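Local coordinates for protein CD8 alpha antigen (Sus scrofa, PDB 5EDX) that forms an immunoglobulin-like alpha-alpha homodimer that probably acts as a T-cell co-receptor by recognising MHC class I molecules, at residues Ser1-Met9 and Val18-His26. Sequence-based numbering, arbitrary orientation.
Sequences SLFRTSPEM and VKLRCEVMH
Ser6 OG, turned between its own backbone N and carbonyl carbon (chi1 44°), reaches across to Arg21, while the Met25 chain, folded back at chi2 and chi3, lays its sulfur against Arg4. Ser6 N donates to Arg21 O, and in return Arg21 N donates to Ser6 OG at 2.9 Å where regular pairing would use Ser6 O, just past the end of strand 3-5. Phe3-Thr5 pairs antiparallel with Cys22-Val24: Arg4 and Glu23 bond both ways, Glu23 N to Arg4 O being nearly straight (2.7 Å, 176°). Beyond it Met25 N donates to Leu2 O, and a water donates to both Leu2 O and Met25 O. On the Arg4 side of the sheet, Arg4 CD meets Met25 SD at 3.7 Å, and a water links Arg4 NE to Glu23 OE2. One face of the Arg21 guanidinium lies against Ser6 CA, while another water joins its NE to Arg4 O. Toward the interior, Phe3 CE2 packs beside Val24 CG2 at 3.6 Å. Strand 3-5 is outermost in its sheet within this chain; strand 76-81 pairs with the far side of strand 18-24, and Phe3 and Cys22, disulfide-bonded to Cys94, face strands 33-38 and 90-98 of the V-set sandwich's opposing sheet.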
loop_
_atom_site.group_PDB
_atom_site.type_symbol
_atom_site.label_atom_id
_atom_site.label_comp_id
_atom_site.label_asym_id
_atom_site.label_seq_id
_atom_site.Cartn_x
_atom_site.Cartn_y
_atom_site.Cartn_z
ATOM N N SER A 1 -17.351 -5.253 5.582
ATOM C CA SER A 1 -15.954 -4.961 5.287
ATOM C C SER A 1 -15.120 -6.238 5.262
ATOM O O SER A 1 -15.422 -7.203 5.964
ATOM C CB SER A 1 -15.381 -3.989 6.325
ATOM O OG SER A 1 -15.462 -4.540 7.632
ATOM N N LEU A 2 -14.064 -6.233 4.457
ATOM C CA LEU A 2 -13.162 -7.373 4.367
ATOM C C LEU A 2 -12.361 -7.566 5.656
ATOM O O LEU A 2 -12.123 -8.700 6.089
ATOM C CB LEU A 2 -12.212 -7.184 3.188
ATOM C CG LEU A 2 -11.135 -8.255 3.014
ATOM C CD1 LEU A 2 -11.759 -9.607 2.705
ATOM C CD2 LEU A 2 -10.158 -7.857 1.932
ATOM N N PHE A 3 -11.941 -6.453 6.254
ATOM C CA PHE A 3 -11.152 -6.471 7.484
ATOM C C PHE A 3 -11.940 -5.932 8.665
ATOM O O PHE A 3 -12.779 -5.042 8.514
ATOM C CB PHE A 3 -9.927 -5.564 7.355
ATOM C CG PHE A 3 -8.896 -6.041 6.386
ATOM C CD1 PHE A 3 -8.822 -5.492 5.120
ATOM C CD2 PHE A 3 -7.967 -6.997 6.756
ATOM C CE1 PHE A 3 -7.850 -5.909 4.227
ATOM C CE2 PHE A 3 -6.994 -7.415 5.872
ATOM C CZ PHE A 3 -6.940 -6.874 4.605
ATOM N N ARG A 4 -11.639 -6.455 9.846
ATOM C CA ARG A 4 -12.032 -5.817 11.097
ATOM C C ARG A 4 -10.777 -5.629 11.944
ATOM O O ARG A 4 -10.036 -6.581 12.186
ATOM C CB ARG A 4 -13.059 -6.671 11.846
ATOM C CG ARG A 4 -14.450 -6.625 11.226
ATOM C CD ARG A 4 -15.424 -7.531 11.958
ATOM N NE ARG A 4 -15.501 -7.265 13.391
ATOM C CZ ARG A 4 -16.170 -6.251 13.934
ATOM N NH1 ARG A 4 -16.189 -6.107 15.253
ATOM N NH2 ARG A 4 -16.812 -5.379 13.167
ATOM N N THR A 5 -10.532 -4.407 12.394
ATOM C CA THR A 5 -9.294 -4.139 13.119
ATOM C C THR A 5 -9.553 -3.811 14.582
ATOM O O THR A 5 -10.697 -3.596 14.988
ATOM C CB THR A 5 -8.507 -2.987 12.474
ATOM O OG1 THR A 5 -9.212 -1.753 12.659
ATOM C CG2 THR A 5 -8.320 -3.236 10.986
ATOM N N SER A 6 -8.485 -3.786 15.376
ATOM C CA SER A 6 -8.578 -3.301 16.746
ATOM C C SER A 6 -8.719 -1.783 16.663
ATOM O O SER A 6 -8.581 -1.213 15.581
ATOM C CB SER A 6 -7.337 -3.718 17.535
ATOM O OG SER A 6 -6.168 -3.511 16.772
ATOM N N PRO A 7 -9.016 -1.117 17.795
ATOM C CA PRO A 7 -9.248 0.332 17.760
ATOM C C PRO A 7 -8.251 1.072 16.864
ATOM O O PRO A 7 -7.044 0.819 16.926
ATOM C CB PRO A 7 -9.089 0.736 19.227
ATOM C CG PRO A 7 -9.603 -0.458 19.972
ATOM C CD PRO A 7 -9.193 -1.666 19.153
ATOM N N GLU A 8 -8.770 1.973 16.032
ATOM C CA GLU A 8 -7.980 2.615 14.987
ATOM C C GLU A 8 -7.085 3.737 15.500
ATOM O O GLU A 8 -6.223 4.223 14.768
ATOM C CB GLU A 8 -8.890 3.155 13.874
ATOM C CG GLU A 8 -9.850 4.254 14.328
ATOM C CD GLU A 8 -10.349 5.129 13.182
ATOM O OE1 GLU A 8 -10.486 6.355 13.388
ATOM O OE2 GLU A 8 -10.596 4.598 12.077
ATOM N N MET A 9 -7.291 4.157 16.745
ATOM C CA MET A 9 -6.480 5.239 17.302
ATOM C C MET A 9 -5.828 4.815 18.620
ATOM O O MET A 9 -6.514 4.554 19.609
ATOM C CB MET A 9 -7.315 6.511 17.482
ATOM C CG MET A 9 -6.489 7.791 17.469
ATOM S SD MET A 9 -6.547 8.692 15.903
ATOM C CE MET A 9 -6.963 7.385 14.744
ATOM N N VAL A 18 2.705 -2.432 22.322
ATOM C CA VAL A 18 1.461 -2.175 21.600
ATOM C C VAL A 18 1.108 -3.388 20.745
ATOM O O VAL A 18 1.956 -3.907 20.024
ATOM C CB VAL A 18 1.594 -0.928 20.695
ATOM C CG1 VAL A 18 0.341 -0.715 19.865
ATOM C CG2 VAL A 18 1.887 0.304 21.534
ATOM N N LYS A 19 -0.139 -3.844 20.830
ATOM C CA LYS A 19 -0.574 -4.998 20.045
ATOM C C LYS A 19 -1.750 -4.618 19.150
ATOM O O LYS A 19 -2.782 -4.145 19.633
ATOM C CB LYS A 19 -0.948 -6.162 20.967
ATOM C CG LYS A 19 -1.421 -7.417 20.238
ATOM C CD LYS A 19 -1.389 -8.605 21.188
ATOM C CE LYS A 19 -1.723 -9.900 20.474
ATOM N NZ LYS A 19 -1.496 -11.070 21.370
ATOM N N LEU A 20 -1.577 -4.812 17.845
ATOM C CA LEU A 20 -2.597 -4.467 16.861
ATOM C C LEU A 20 -3.191 -5.728 16.251
ATOM O O LEU A 20 -2.508 -6.741 16.148
ATOM C CB LEU A 20 -1.978 -3.629 15.745
ATOM C CG LEU A 20 -1.187 -2.392 16.170
ATOM C CD1 LEU A 20 -0.607 -1.706 14.928
ATOM C CD2 LEU A 20 -2.053 -1.430 16.977
ATOM N N ARG A 21 -4.453 -5.662 15.834
ATOM C CA ARG A 21 -5.122 -6.824 15.254
ATOM C C ARG A 21 -5.869 -6.469 13.973
ATOM O O ARG A 21 -6.555 -5.444 13.907
ATOM C CB ARG A 21 -6.108 -7.418 16.265
ATOM C CG ARG A 21 -6.738 -8.740 15.822
ATOM C CD ARG A 21 -7.820 -9.189 16.802
ATOM N NE ARG A 21 -8.951 -8.269 16.786
ATOM C CZ ARG A 21 -9.238 -7.408 17.756
ATOM N NH1 ARG A 21 -10.287 -6.605 17.635
ATOM N NH2 ARG A 21 -8.485 -7.355 18.848
ATOM N N CYS A 22 -5.722 -7.308 12.951
ATOM C CA CYS A 22 -6.640 -7.268 11.817
ATOM C C CYS A 22 -7.186 -8.666 11.576
ATOM O O CYS A 22 -6.429 -9.621 11.453
ATOM C CB CYS A 22 -5.999 -6.673 10.550
ATOM S SG CYS A 22 -4.700 -7.636 9.726
ATOM N N GLU A 23 -8.508 -8.773 11.550
ATOM C CA GLU A 23 -9.173 -10.031 11.250
ATOM C C GLU A 23 -9.603 -9.995 9.797
ATOM O O GLU A 23 -10.226 -9.035 9.351
ATOM C CB GLU A 23 -10.392 -10.248 12.163
ATOM C CG GLU A 23 -11.120 -11.575 11.903
ATOM C CD GLU A 23 -12.360 -11.778 12.772
ATOM O OE1 GLU A 23 -12.948 -12.877 12.710
ATOM O OE2 GLU A 23 -12.755 -10.852 13.506
ATOM N N VAL A 24 -9.240 -11.027 9.046
ATOM C CA VAL A 24 -9.729 -11.171 7.686
ATOM C C VAL A 24 -10.953 -12.072 7.748
ATOM O O VAL A 24 -10.835 -13.262 8.036
ATOM C CB VAL A 24 -8.671 -11.793 6.765
ATOM C CG1 VAL A 24 -9.253 -12.035 5.368
ATOM C CG2 VAL A 24 -7.443 -10.898 6.697
ATOM N N MET A 25 -12.125 -11.493 7.509
ATOM C CA MET A 25 -13.392 -12.215 7.623
ATOM C C MET A 25 -13.595 -13.140 6.432
ATOM O O MET A 25 -13.000 -12.926 5.377
ATOM C CB MET A 25 -14.552 -11.219 7.692
ATOM C CG MET A 25 -14.221 -9.927 8.455
ATOM S SD MET A 25 -13.791 -10.274 10.157
ATOM C CE MET A 25 -15.241 -11.204 10.669
ATOM N N HIS A 26 -14.441 -14.157 6.603
ATOM C CA HIS A 26 -14.820 -15.042 5.501
ATOM C C HIS A 26 -13.578 -15.686 4.888
ATOM O O HIS A 26 -13.337 -15.597 3.683
ATOM C CB HIS A 26 -15.620 -14.267 4.452
ATOM C CG HIS A 26 -16.280 -15.138 3.429
ATOM N ND1 HIS A 26 -15.880 -15.173 2.109
ATOM C CD2 HIS A 26 -17.315 -16.004 3.531
ATOM C CE1 HIS A 26 -16.639 -16.026 1.444
ATOM N NE2 HIS A 26 -17.517 -16.548 2.283
HETATM O O HOH W 1 -13.865 -10.522 4.759
HETATM O O HOH W 2 -10.704 -7.782 14.849
HETATM O O HOH W 3 -14.772 -9.627 14.744
#